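Local atomic coordinates of aminotransferase (Psychrobacter arcticus 273-4, PDB entry 3IF2), a protein that probably transfers amino groups between amino acids and keto acids, plausibly valine and pyruvate, with pyridoxal 5'-phosphate as its cofactor. Residues A91-G94 against F95-H99. Residues are numbered along the deposited sequence; the frame is centred on the assembly and turned at random.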
ATOM      1  N   ALA A  91      -2.694  -2.477 -21.653  1.00 37.38           N
ATOM      2  CA  ALA A  91      -3.841  -1.658 -22.085  1.00 37.30           C
ATOM      3  C   ALA A  91      -3.489  -0.157 -22.052  1.00 36.76           C
ATOM      4  O   ALA A  91      -3.746   0.567 -23.023  1.00 35.86           O
ATOM      5  CB  ALA A  91      -5.051  -1.935 -21.210  1.00 37.39           C
ATOM      6  N   LEU A  92      -2.881   0.267 -20.939  1.00 35.86           N
ATOM      7  CA  LEU A  92      -2.415   1.652 -20.746  1.00 35.11           C
ATOM      8  C   LEU A  92      -1.362   2.070 -21.786  1.00 35.02           C
ATOM      9  O   LEU A  92      -1.445   3.175 -22.326  1.00 35.51           O
ATOM     10  CB  LEU A  92      -1.901   1.877 -19.305  1.00 34.35           C
ATOM     11  CG  LEU A  92      -2.950   1.908 -18.175  1.00 33.46           C
ATOM     12  CD1 LEU A  92      -2.283   1.820 -16.801  1.00 31.94           C
ATOM     13  CD2 LEU A  92      -3.865   3.146 -18.288  1.00 32.32           C
ATOM     14  N   VAL A  93      -0.413   1.179 -22.084  1.00 34.82           N
ATOM     15  CA  VAL A  93       0.599   1.404 -23.135  1.00 34.42           C
ATOM     16  C   VAL A  93      -0.098   1.715 -24.461  1.00 34.37           C
ATOM     17  O   VAL A  93       0.154   2.755 -25.069  1.00 34.11           O
ATOM     18  CB  VAL A  93       1.546   0.170 -23.317  1.00 33.85           C
ATOM     19  CG1 VAL A  93       2.356   0.264 -24.606  1.00 32.87           C
ATOM     20  CG2 VAL A  93       2.470   0.001 -22.091  1.00 33.26           C
ATOM     21  N   GLY A  94      -0.982   0.809 -24.886  1.00 34.64           N
ATOM     22  CA  GLY A  94      -1.759   0.988 -26.118  1.00 33.65           C
ATOM     23  C   GLY A  94      -2.536   2.297 -26.138  1.00 33.99           C
ATOM     24  O   GLY A  94      -2.447   3.071 -27.100  1.00 33.94           O
ATOM     25  N   PHE A  95      -3.263   2.544 -25.049  1.00 34.40           N
ATOM     26  CA  PHE A  95      -4.081   3.756 -24.832  1.00 34.84           C
ATOM     27  C   PHE A  95      -3.301   5.084 -24.954  1.00 36.26           C
ATOM     28  O   PHE A  95      -3.727   5.981 -25.710  1.00 36.64           O
ATOM     29  CB  PHE A  95      -4.762   3.661 -23.458  1.00 34.93           C
ATOM     30  CG  PHE A  95      -5.641   4.826 -23.114  1.00 34.74           C
ATOM     31  CD1 PHE A  95      -5.115   5.931 -22.441  1.00 35.01           C
ATOM     32  CD2 PHE A  95      -6.995   4.814 -23.441  1.00 34.17           C
ATOM     33  CE1 PHE A  95      -5.911   7.016 -22.125  1.00 34.88           C
ATOM     34  CE2 PHE A  95      -7.808   5.887 -23.125  1.00 34.50           C
ATOM     35  CZ  PHE A  95      -7.261   7.003 -22.473  1.00 34.90           C
ATOM     36  N   PHE A  96      -2.191   5.221 -24.215  1.00 36.07           N
ATOM     37  CA  PHE A  96      -1.370   6.432 -24.310  1.00 36.05           C
ATOM     38  C   PHE A  96      -0.723   6.600 -25.691  1.00 36.99           C
ATOM     39  O   PHE A  96      -0.654   7.734 -26.207  1.00 38.01           O
ATOM     40  CB  PHE A  96      -0.318   6.507 -23.204  1.00 36.06           C
ATOM     41  CG  PHE A  96      -0.900   6.735 -21.828  1.00 35.24           C
ATOM     42  CD1 PHE A  96      -1.600   7.902 -21.542  1.00 34.60           C
ATOM     43  CD2 PHE A  96      -0.719   5.806 -20.806  1.00 34.55           C
ATOM     44  CE1 PHE A  96      -2.142   8.121 -20.278  1.00 34.60           C
ATOM     45  CE2 PHE A  96      -1.248   6.033 -19.541  1.00 34.51           C
ATOM     46  CZ  PHE A  96      -1.955   7.192 -19.274  1.00 33.96           C
ATOM     47  N   ASN A  97      -0.265   5.496 -26.280  1.00 36.88           N
ATOM     48  CA  ASN A  97       0.325   5.522 -27.636  1.00 37.92           C
ATOM     49  C   ASN A  97      -0.700   5.887 -28.732  1.00 38.78           C
ATOM     50  O   ASN A  97      -0.348   6.582 -29.670  1.00 38.76           O
ATOM     51  CB  ASN A  97       1.056   4.195 -27.968  1.00 37.40           C
ATOM     52  CG  ASN A  97       2.362   4.020 -27.197  1.00 36.97           C
ATOM     53  OD1 ASN A  97       2.979   4.981 -26.756  1.00 37.35           O
ATOM     54  ND2 ASN A  97       2.795   2.787 -27.055  1.00 36.79           N
ATOM     55  N   ARG A  98      -1.946   5.406 -28.603  1.00 40.49           N
ATOM     56  CA  ARG A  98      -3.066   5.769 -29.511  1.00 40.71           C
ATOM     57  C   ARG A  98      -3.359   7.253 -29.455  1.00 41.01           C
ATOM     58  O   ARG A  98      -3.503   7.898 -30.485  1.00 41.90           O
ATOM     59  CB  ARG A  98      -4.409   5.097 -29.112  1.00 40.80           C
ATOM     60  CG  ARG A  98      -4.627   3.663 -29.533  1.00 40.74           C
ATOM     61  CD  ARG A  98      -6.135   3.260 -29.498  1.00 40.21           C
ATOM     62  NE  ARG A  98      -6.813   3.309 -28.192  1.00 39.24           N
ATOM     63  CZ  ARG A  98      -6.691   2.404 -27.208  1.00 38.74           C
ATOM     64  NH1 ARG A  98      -5.826   1.377 -27.283  1.00 38.01           N
ATOM     65  NH2 ARG A  98      -7.409   2.554 -26.092  1.00 39.04           N
ATOM     66  N   HIS A  99      -3.491   7.762 -28.236  1.00 41.32           N
ATOM     67  CA  HIS A  99      -3.894   9.144 -28.003  1.00 42.14           C
ATOM     68  C   HIS A  99      -2.788  10.221 -28.002  1.00 42.66           C
ATOM     69  O   HIS A  99      -3.109  11.388 -28.263  1.00 42.42           O
ATOM     70  CB  HIS A  99      -4.726   9.222 -26.709  1.00 42.02           C
ATOM     71  CG  HIS A  99      -6.026   8.486 -26.795  1.00 42.32           C
ATOM     72  ND1 HIS A  99      -7.035   8.874 -27.648  1.00 42.61           N
ATOM     73  CD2 HIS A  99      -6.490   7.402 -26.132  1.00 42.40           C
ATOM     74  CE1 HIS A  99      -8.062   8.058 -27.512  1.00 42.17           C
ATOM     75  NE2 HIS A  99      -7.754   7.153 -26.602  1.00 42.48           N
TER
HETATM   76  O   HOH W   1      -5.691  -0.028 -24.897  1.00 28.98           O
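Leu92 and Phe96, one helical turn apart, run side by side in the same direction, with Leu92 CD2 4.1 Å from Phe96 CE2. Phe96 has CG anti to its carbonyl carbon (chi1 -69°), which brings the ring back beside the preceding turn. The backbone under this pair is regular alpha-helix: Phe96 N donates to Leu92 O at 2.9 Å, almost straight at 176°, and equivalent i to i+4 bonds join Phe95 to Ala91, Asn97 to Val93 and Arg98 to Gly94. Val93 and Asn97 form a second side-by-side pair, the methyl CG1 of Val93 lying 3.5 Å from Asn97 ND2, while Asn97 OD1 accepts a hydrogen bond from Leu104 N. Ala91 O accepts two hydrogen bonds, from Phe95 N and from a water at 2.8 Å. That water in turn accepts from Arg98 NH1 at 2.8 Å, in the guanidinium plane. The Arg98 chain, bent at chi3, turns back toward Gly94, and its NH2 makes a salt bridge with Asp323. His99 NE2 hydrogen-bonds the same carboxylate, and His99 CD2 stands 3.6 Å above the centre of the Phe95 ring. Farther out, the Phe96 ring meets that of Phe272, planes at about 35°. Cutting Phe96 back to an alanine is likely to open a gap beside Leu92 CD2 and remove the ring contact with Phe272. Helix 86-100 flanks the mixed sheet of this class I/II aminotransferase fold, the Leu92 side chain about 13 Å from bound pyridoxal phosphate: Leu92 meets Ile109 of strand 109-112 and Ile286 of strand 285-288, Phe96 reaches Val288, and Ala91 and Phe95 rest on Val320 of helix 311-321.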